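Local coordinates for protein cycloalternan-forming enzyme (Listeria monocytogenes serovar 1/2a, PDB 5F7U) that belongs to glycoside hydrolase family 31 and joins a TIM barrel to several beta-rich domains, one of them a family 6 carbohydrate-binding module, at residues A[236-241]-A[321-326]; A[266-271]-A[304-309]. The protein carries 1 engineered substitution. One frame throughout, in Å; residues are numbered along the deposited sequence.

From the N terminus the chain first lays down 236-241, then 266-271, and after a short helix and two strands comes back as 304-309, which pairs with 266-271 to close the inner loop of interaction 2. The next strand in the chain brings in 321-326, whose pairing with 236-241 closes the wider loop of interaction 1 around it. Strands 307-311 and 318-327 are neighbours, giving the antiparallel order 235-243, 318-327, 307-311, 266-269. Strand 235-243 pairs in turn with 214-229, so interaction 1 ties that side to 318-327, whereas interaction 2 carries the row toward helix 555-577. The D324-H306 hydrogen bond and the backbone bond between V322 and Q308 connect the two contacts.

Interaction 1: A[236-241]-A[321-326]; sequences NQYQNN and FVLDND
N240 OD1 is held by two hydrogen bonds, one from N241 N at 2.8 Å and one with S224 OG; on the same buried amide, N240 ND2 bonds to E218 OE2 and Y335 OH. Across the strands, L323 O has one hydrogen bond, from Y238 N in the carbonyl plane at 2.8 Å, and a weaker CA-H...O contact from Q237 CA at 3.1 Å. L323 N returns the bond to Y238 O, making Y238 and L323 a hydrogen-bonded antiparallel pair. The pair N240 and F321 is held less tightly, with N240 N 3.3 Å from F321 O.

On the face shared by Q237, V322 and D324, Q237 runs extended beyond CG and lies alongside D324, pointing the same way. Its amide donates from NE2 to D324 OD1 at 2.9 Å, nearly in its own plane but from above the carboxylate, although the two planes are only 21° apart. V322 crosses this amide obliquely, its CG1 3.7 Å from Q237 OE1.

On the other face F321 takes the crowded first torsion (chi1 64°), with CG between the backbone N and the carbonyl carbon. N240 N consequently sits 3.9 Å above one face of the F321 ring, offset toward the rim, while F321 CZ abuts N240 CB at 3.8 Å. Beyond the pair, Y238 OH bonds to N331 O, and D324 OD2 is taken by H306 ND1.

The pairing, whose 236-241 strand belongs to the galactose mutarotase-like domain, thus has a mostly apolar face of Y238, L323 and F321 that includes the satisfied N240 amide. The Q237 and D324 face is more polar, with V322 among them; separate donors to both D324 oxygens would be expected to favour its ionised form.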
ATOM      1  N   ASN A 236     -27.119  11.415  15.131  1.00 16.59           N
ATOM      2  CA  ASN A 236     -25.766  11.181  15.664  1.00 16.35           C
ATOM      3  C   ASN A 236     -24.999  10.056  15.000  1.00 15.69           C
ATOM      4  O   ASN A 236     -23.761   9.980  15.131  1.00 15.89           O
ATOM      5  CB  ASN A 236     -25.797  10.936  17.190  1.00 16.91           C
ATOM      6  CG  ASN A 236     -26.032  12.216  17.980  1.00 17.87           C
ATOM      7  OD1 ASN A 236     -25.844  13.311  17.458  1.00 17.97           O
ATOM      8  ND2 ASN A 236     -26.422  12.085  19.241  1.00 18.67           N
ATOM      9  N   GLN A 237     -25.723   9.162  14.330  1.00 15.29           N
ATOM     10  CA  GLN A 237     -25.082   8.024  13.656  1.00 14.93           C
ATOM     11  C   GLN A 237     -25.949   7.504  12.527  1.00 14.35           C
ATOM     12  O   GLN A 237     -27.164   7.710  12.537  1.00 14.26           O
ATOM     13  CB  GLN A 237     -24.831   6.866  14.634  1.00 15.71           C
ATOM     14  CG  GLN A 237     -23.666   7.029  15.608  1.00 17.31           C
ATOM     15  CD  GLN A 237     -23.303   5.734  16.314  1.00 18.27           C
ATOM     16  OE1 GLN A 237     -24.181   4.903  16.622  1.00 18.11           O
ATOM     17  NE2 GLN A 237     -22.003   5.555  16.589  1.00 18.96           N
ATOM     18  N   TYR A 238     -25.312   6.828  11.563  1.00 13.63           N
ATOM     19  CA  TYR A 238     -26.005   6.106  10.507  1.00 13.63           C
ATOM     20  C   TYR A 238     -25.533   4.671  10.503  1.00 13.25           C
ATOM     21  O   TYR A 238     -24.418   4.387  10.924  1.00 13.31           O
ATOM     22  CB  TYR A 238     -25.615   6.663   9.139  1.00 13.59           C
ATOM     23  CG  TYR A 238     -26.259   7.957   8.757  1.00 14.13           C
ATOM     24  CD1 TYR A 238     -27.597   7.985   8.341  1.00 14.53           C
ATOM     25  CD2 TYR A 238     -25.526   9.157   8.758  1.00 14.46           C
ATOM     26  CE1 TYR A 238     -28.200   9.176   7.950  1.00 15.68           C
ATOM     27  CE2 TYR A 238     -26.131  10.364   8.373  1.00 15.32           C
ATOM     28  CZ  TYR A 238     -27.459  10.366   7.972  1.00 15.79           C
ATOM     29  OH  TYR A 238     -28.074  11.541   7.570  1.00 17.07           O
ATOM     30  N   GLN A 239     -26.363   3.768   9.995  1.00 13.40           N
ATOM     31  CA  GLN A 239     -25.876   2.401   9.727  1.00 13.33           C
ATOM     32  C   GLN A 239     -26.554   1.799   8.511  1.00 13.47           C
ATOM     33  O   GLN A 239     -27.674   2.188   8.152  1.00 13.34           O
ATOM     34  CB  GLN A 239     -26.081   1.482  10.951  1.00 14.05           C
ATOM     35  CG  GLN A 239     -27.542   1.154  11.252  1.00 15.52           C
ATOM     36  CD  GLN A 239     -27.651   0.172  12.401  1.00 16.66           C
ATOM     37  OE1 GLN A 239     -27.454  -1.030  12.226  1.00 17.68           O
ATOM     38  NE2 GLN A 239     -27.933   0.678  13.589  1.00 17.45           N
ATOM     39  N   ASN A 240     -25.854   0.857   7.881  1.00 13.07           N
ATOM     40  CA  ASN A 240     -26.498  -0.104   6.997  1.00 13.66           C
ATOM     41  C   ASN A 240     -25.891  -1.494   7.238  1.00 13.64           C
ATOM     42  O   ASN A 240     -24.793  -1.619   7.811  1.00 13.26           O
ATOM     43  CB  ASN A 240     -26.425   0.317   5.523  1.00 14.09           C
ATOM     44  CG  ASN A 240     -27.584  -0.260   4.694  1.00 15.19           C
ATOM     45  OD1 ASN A 240     -28.375  -1.075   5.188  1.00 15.70           O
ATOM     46  ND2 ASN A 240     -27.690   0.161   3.444  1.00 15.78           N
ATOM     47  N   ASN A 241     -26.638  -2.519   6.847  1.00 14.14           N
ATOM     48  CA  ASN A 241     -26.310  -3.905   7.143  1.00 14.60           C
ATOM     49  C   ASN A 241     -26.514  -4.730   5.909  1.00 15.10           C
ATOM     50  O   ASN A 241     -27.510  -4.559   5.206  1.00 15.74           O
ATOM     51  CB  ASN A 241     -27.224  -4.433   8.264  1.00 15.56           C
ATOM     52  CG  ASN A 241     -27.029  -3.669   9.568  1.00 15.58           C
ATOM     53  OD1 ASN A 241     -26.217  -4.059  10.408  1.00 15.76           O
ATOM     54  ND2 ASN A 241     -27.745  -2.557   9.723  1.00 15.71           N
ATOM     55  N   PHE A 321     -21.790  -1.134   8.431  1.00 13.71           N
ATOM     56  CA  PHE A 321     -21.035   0.045   8.823  1.00 13.30           C
ATOM     57  C   PHE A 321     -21.865   0.891   9.759  1.00 13.55           C
ATOM     58  O   PHE A 321     -23.078   0.949   9.644  1.00 13.35           O
ATOM     59  CB  PHE A 321     -20.464   0.844   7.639  1.00 13.34           C
ATOM     60  CG  PHE A 321     -21.499   1.448   6.720  1.00 13.69           C
ATOM     61  CD1 PHE A 321     -22.205   2.599   7.084  1.00 14.22           C
ATOM     62  CD2 PHE A 321     -21.727   0.889   5.455  1.00 13.95           C
ATOM     63  CE1 PHE A 321     -23.142   3.161   6.223  1.00 14.45           C
ATOM     64  CE2 PHE A 321     -22.653   1.454   4.575  1.00 14.21           C
ATOM     65  CZ  PHE A 321     -23.372   2.584   4.973  1.00 14.46           C
ATOM     66  N   VAL A 322     -21.184   1.516  10.708  1.00 13.46           N
ATOM     67  CA  VAL A 322     -21.835   2.453  11.621  1.00 13.84           C
ATOM     68  C   VAL A 322     -21.007   3.717  11.505  1.00 13.59           C
ATOM     69  O   VAL A 322     -19.806   3.707  11.803  1.00 13.40           O
ATOM     70  CB  VAL A 322     -21.866   1.942  13.078  1.00 14.16           C
ATOM     71  CG1 VAL A 322     -22.581   2.957  13.974  1.00 14.49           C
ATOM     72  CG2 VAL A 322     -22.594   0.613  13.154  1.00 14.88           C
ATOM     73  N   LEU A 323     -21.640   4.774  11.023  1.00 13.66           N
ATOM     74  CA  LEU A 323     -20.947   6.026  10.724  1.00 13.61           C
ATOM     75  C   LEU A 323     -21.390   7.092  11.703  1.00 14.12           C
ATOM     76  O   LEU A 323     -22.596   7.308  11.873  1.00 14.19           O
ATOM     77  CB  LEU A 323     -21.277   6.482   9.284  1.00 13.65           C
ATOM     78  CG  LEU A 323     -20.754   7.865   8.868  1.00 13.72           C
ATOM     79  CD1 LEU A 323     -19.231   7.955   8.808  1.00 13.46           C
ATOM     80  CD2 LEU A 323     -21.337   8.282   7.525  1.00 14.12           C
ATOM     81  N   ASP A 324     -20.422   7.763  12.325  1.00 14.20           N
ATOM     82  CA  ASP A 324     -20.713   8.856  13.259  1.00 15.42           C
ATOM     83  C   ASP A 324     -21.114  10.136  12.526  1.00 15.70           C
ATOM     84  O   ASP A 324     -20.837  10.314  11.337  1.00 15.40           O
ATOM     85  CB  ASP A 324     -19.494   9.137  14.162  1.00 16.02           C
ATOM     86  CG  ASP A 324     -19.155   7.956  15.087  1.00 16.71           C
ATOM     87  OD1 ASP A 324     -19.941   6.983  15.211  1.00 17.19           O
ATOM     88  OD2 ASP A 324     -18.090   8.017  15.718  1.00 17.38           O
ATOM     89  N   ASN A 325     -21.805  11.009  13.245  1.00 16.25           N
ATOM     90  CA  ASN A 325     -22.163  12.327  12.745  1.00 16.79           C
ATOM     91  C   ASN A 325     -22.066  13.316  13.905  1.00 17.65           C
ATOM     92  O   ASN A 325     -22.085  12.896  15.056  1.00 18.51           O
ATOM     93  CB  ASN A 325     -23.586  12.299  12.208  1.00 16.94           C
ATOM     94  CG  ASN A 325     -23.924  13.531  11.386  1.00 17.19           C
ATOM     95  OD1 ASN A 325     -23.139  13.948  10.529  1.00 16.95           O
ATOM     96  ND2 ASN A 325     -25.084  14.126  11.653  1.00 17.39           N
ATOM     97  N   ASP A 326     -21.952  14.609  13.609  1.00 17.86           N
ATOM     98  CA  ASP A 326     -21.827  15.617  14.661  1.00 18.87           C
ATOM     99  C   ASP A 326     -23.176  16.085  15.204  1.00 19.63           C
ATOM    100  O   ASP A 326     -23.229  17.016  15.993  1.00 20.94           O
ATOM    101  CB  ASP A 326     -21.015  16.808  14.145  1.00 19.28           C
ATOM    102  CG  ASP A 326     -21.672  17.508  12.960  1.00 20.04           C
ATOM    103  OD1 ASP A 326     -22.644  16.986  12.364  1.00 20.27           O
ATOM    104  OD2 ASP A 326     -21.205  18.599  12.600  1.00 21.15           O
TER

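Interaction 2: A[266-271]-A[304-309]; sequences DVETYV and DFHSQF
The carboxylate of E268 reaches across to two side chains of the facing segment, one for each oxygen. H306 NE2 donates to E268 OE1 at 2.7 Å on the anti lone pair; E268 OE1 lies in the imidazole plane, and the carboxylate is turned only 21° from the ring. Q308 NE2 donates to E268 OE2, likewise at 2.7 Å, on the syn lone pair and almost straight (170°). A bend at chi2 (-60°) folds the E268 chain so that its end closes on both partners, whereas Q308 is extended and lies beside it, pointing the same way.

On the opposite face T269 and S307 meet hydroxyl to hydroxyl, T269 OG1 being 2.8 Å from S307 OG in a hydrogen bond. The ring of F309 turns its edge to the same threonine, with F309 CE1 3.6 Å from T269 OG1. V267 packs alongside, its CB 4.1 Å from F309 CB.

The backbone sets these positions. V267 and F309 form a hydrogen-bonded antiparallel pair, V267 N donating to F309 O at 2.7 Å, and F309 N answers to V267 O. T269 is the centre of an inverse gamma turn, and its carbonyl oxygen is taken by N560 ND2 of helix 555-577.

One shell further out, H306 ND1 is bonded to D324 OD2 of the neighbouring strand 318-327, while P289 of strand 287-293 lies against T269, S307 and F309. With NE2 directed at one carboxylate and ND1 at another, H306 bridges two acidic groups; this environment would be expected to raise its pKa and is consistent with a doubly protonated, positively charged imidazole linking the two strands that flank strand 307-311.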
ATOM      1  N   ASP A 266     -13.952  -5.954  13.800  1.00 15.96           N
ATOM      2  CA  ASP A 266     -14.573  -4.626  13.840  1.00 16.26           C
ATOM      3  C   ASP A 266     -13.480  -3.636  13.495  1.00 15.46           C
ATOM      4  O   ASP A 266     -12.558  -3.453  14.272  1.00 15.93           O
ATOM      5  CB  ASP A 266     -15.119  -4.307  15.235  1.00 17.43           C
ATOM      6  CG  ASP A 266     -16.307  -5.154  15.597  1.00 18.92           C
ATOM      7  OD1 ASP A 266     -17.224  -5.259  14.765  1.00 18.99           O
ATOM      8  OD2 ASP A 266     -16.324  -5.730  16.711  1.00 20.34           O
ATOM      9  N   VAL A 267     -13.585  -3.014  12.332  1.00 14.44           N
ATOM     10  CA  VAL A 267     -12.521  -2.149  11.805  1.00 13.75           C
ATOM     11  C   VAL A 267     -12.885  -0.697  12.073  1.00 13.79           C
ATOM     12  O   VAL A 267     -13.944  -0.235  11.648  1.00 13.82           O
ATOM     13  CB  VAL A 267     -12.329  -2.359  10.288  1.00 13.62           C
ATOM     14  CG1 VAL A 267     -11.139  -1.559   9.801  1.00 13.12           C
ATOM     15  CG2 VAL A 267     -12.134  -3.839   9.955  1.00 13.78           C
ATOM     16  N   GLU A 268     -11.997   0.022  12.764  1.00 13.61           N
ATOM     17  CA  GLU A 268     -12.253   1.427  13.098  1.00 13.76           C
ATOM     18  C   GLU A 268     -11.575   2.317  12.067  1.00 13.03           C
ATOM     19  O   GLU A 268     -10.363   2.195  11.856  1.00 13.00           O
ATOM     20  CB  GLU A 268     -11.653   1.775  14.469  1.00 14.58           C
ATOM     21  CG  GLU A 268     -12.076   0.863  15.603  1.00 16.05           C
ATOM     22  CD  GLU A 268     -13.574   0.827  15.873  1.00 17.75           C
ATOM     23  OE1 GLU A 268     -14.332   1.757  15.505  1.00 17.86           O
ATOM     24  OE2 GLU A 268     -14.007  -0.155  16.513  1.00 19.94           O
ATOM     25  N   THR A 269     -12.351   3.210  11.455  1.00 12.59           N
ATOM     26  CA  THR A 269     -11.801   4.218  10.573  1.00 12.19           C
ATOM     27  C   THR A 269     -11.413   5.409  11.452  1.00 12.19           C
ATOM     28  O   THR A 269     -12.204   6.313  11.705  1.00 11.97           O
ATOM     29  CB  THR A 269     -12.797   4.640   9.477  1.00 12.50           C
ATOM     30  OG1 THR A 269     -13.377   3.465   8.892  1.00 12.48           O
ATOM     31  CG2 THR A 269     -12.056   5.436   8.376  1.00 12.03           C
ATOM     32  N   TYR A 270     -10.188   5.366  11.947  1.00 12.26           N
ATOM     33  CA  TYR A 270      -9.761   6.306  12.977  1.00 12.94           C
ATOM     34  C   TYR A 270      -8.248   6.380  12.922  1.00 13.01           C
ATOM     35  O   TYR A 270      -7.556   5.397  13.244  1.00 13.56           O
ATOM     36  CB  TYR A 270     -10.189   5.765  14.351  1.00 13.45           C
ATOM     37  CG  TYR A 270      -9.991   6.719  15.506  1.00 14.16           C
ATOM     38  CD1 TYR A 270     -10.893   7.786  15.728  1.00 14.78           C
ATOM     39  CD2 TYR A 270      -8.951   6.519  16.428  1.00 14.56           C
ATOM     40  CE1 TYR A 270     -10.739   8.642  16.815  1.00 15.29           C
ATOM     41  CE2 TYR A 270      -8.792   7.365  17.514  1.00 15.12           C
ATOM     42  CZ  TYR A 270      -9.677   8.420  17.702  1.00 15.48           C
ATOM     43  OH  TYR A 270      -9.503   9.240  18.797  1.00 16.54           O
ATOM     44  N   VAL A 271      -7.725   7.538  12.549  1.00 13.04           N
ATOM     45  CA  VAL A 271      -6.268   7.700  12.506  1.00 13.27           C
ATOM     46  C   VAL A 271      -5.712   7.764  13.930  1.00 13.64           C
ATOM     47  O   VAL A 271      -6.312   8.382  14.823  1.00 13.54           O
ATOM     48  CB  VAL A 271      -5.816   8.935  11.683  1.00 13.55           C
ATOM     49  CG1 VAL A 271      -6.299   8.828  10.225  1.00 13.42           C
ATOM     50  CG2 VAL A 271      -6.236  10.259  12.327  1.00 14.39           C
ATOM     51  N   ASP A 304     -15.657  11.919   6.411  1.00 14.59           N
ATOM     52  CA  ASP A 304     -14.461  11.970   7.239  1.00 14.52           C
ATOM     53  C   ASP A 304     -14.733  11.632   8.697  1.00 14.30           C
ATOM     54  O   ASP A 304     -13.781  11.464   9.456  1.00 13.92           O
ATOM     55  CB  ASP A 304     -13.796  13.354   7.129  1.00 15.13           C
ATOM     56  CG  ASP A 304     -13.176  13.589   5.757  1.00 15.61           C
ATOM     57  OD1 ASP A 304     -12.772  12.593   5.126  1.00 16.26           O
ATOM     58  OD2 ASP A 304     -13.095  14.764   5.340  1.00 15.83           O
ATOM     59  N   PHE A 305     -16.009  11.518   9.095  1.00 14.11           N
ATOM     60  CA  PHE A 305     -16.307  11.096  10.481  1.00 14.15           C
ATOM     61  C   PHE A 305     -15.808   9.670  10.726  1.00 13.96           C
ATOM     62  O   PHE A 305     -15.686   8.881   9.794  1.00 13.84           O
ATOM     63  CB  PHE A 305     -17.809  11.146  10.772  1.00 14.38           C
ATOM     64  CG  PHE A 305     -18.365  12.544  10.929  1.00 14.95           C
ATOM     65  CD1 PHE A 305     -18.215  13.243  12.122  1.00 15.24           C
ATOM     66  CD2 PHE A 305     -19.090  13.142   9.895  1.00 15.33           C
ATOM     67  CE1 PHE A 305     -18.742  14.529  12.265  1.00 15.71           C
ATOM     68  CE2 PHE A 305     -19.637  14.418  10.041  1.00 15.71           C
ATOM     69  CZ  PHE A 305     -19.450  15.126  11.222  1.00 16.01           C
ATOM     70  N   HIS A 306     -15.504   9.362  11.986  1.00 14.00           N
ATOM     71  CA  HIS A 306     -15.196   7.979  12.363  1.00 14.42           C
ATOM     72  C   HIS A 306     -16.335   7.029  11.956  1.00 14.37           C
ATOM     73  O   HIS A 306     -17.519   7.335  12.132  1.00 14.42           O
ATOM     74  CB  HIS A 306     -14.964   7.903  13.869  1.00 14.88           C
ATOM     75  CG  HIS A 306     -15.060   6.516  14.417  1.00 15.43           C
ATOM     76  ND1 HIS A 306     -16.137   6.090  15.162  1.00 16.11           N
ATOM     77  CD2 HIS A 306     -14.226   5.454  14.312  1.00 15.57           C
ATOM     78  CE1 HIS A 306     -15.956   4.825  15.502  1.00 16.29           C
ATOM     79  NE2 HIS A 306     -14.803   4.416  15.001  1.00 15.46           N
ATOM     80  N   SER A 307     -15.955   5.887  11.401  1.00 14.00           N
ATOM     81  CA  SER A 307     -16.889   4.803  11.135  1.00 14.58           C
ATOM     82  C   SER A 307     -16.302   3.497  11.691  1.00 14.69           C
ATOM     83  O   SER A 307     -15.063   3.359  11.862  1.00 14.71           O
ATOM     84  CB  SER A 307     -17.177   4.667   9.631  1.00 14.71           C
ATOM     85  OG  SER A 307     -15.973   4.546   8.873  1.00 15.04           O
ATOM     86  N   GLN A 308     -17.199   2.569  12.000  1.00 14.55           N
ATOM     87  CA  GLN A 308     -16.820   1.201  12.349  1.00 14.61           C
ATOM     88  C   GLN A 308     -17.422   0.240  11.341  1.00 14.32           C
ATOM     89  O   GLN A 308     -18.637   0.256  11.117  1.00 14.57           O
ATOM     90  CB  GLN A 308     -17.285   0.859  13.773  1.00 15.38           C
ATOM     91  CG  GLN A 308     -16.788  -0.500  14.271  1.00 16.32           C
ATOM     92  CD  GLN A 308     -17.420  -0.883  15.589  1.00 17.24           C
ATOM     93  OE1 GLN A 308     -18.609  -1.122  15.668  1.00 18.89           O
ATOM     94  NE2 GLN A 308     -16.618  -0.938  16.627  1.00 18.19           N
ATOM     95  N   PHE A 309     -16.566  -0.590  10.735  1.00 13.72           N
ATOM     96  CA  PHE A 309     -17.001  -1.638   9.814  1.00 13.70           C
ATOM     97  C   PHE A 309     -16.993  -2.964  10.559  1.00 13.94           C
ATOM     98  O   PHE A 309     -15.936  -3.453  10.983  1.00 13.91           O
ATOM     99  CB  PHE A 309     -16.049  -1.705   8.602  1.00 13.20           C
ATOM    100  CG  PHE A 309     -16.238  -0.580   7.620  1.00 13.14           C
ATOM    101  CD1 PHE A 309     -15.584   0.664   7.795  1.00 13.25           C
ATOM    102  CD2 PHE A 309     -17.040  -0.747   6.504  1.00 13.28           C
ATOM    103  CE1 PHE A 309     -15.779   1.715   6.875  1.00 13.27           C
ATOM    104  CE2 PHE A 309     -17.220   0.287   5.567  1.00 13.24           C
ATOM    105  CZ  PHE A 309     -16.599   1.521   5.757  1.00 13.27           C
TER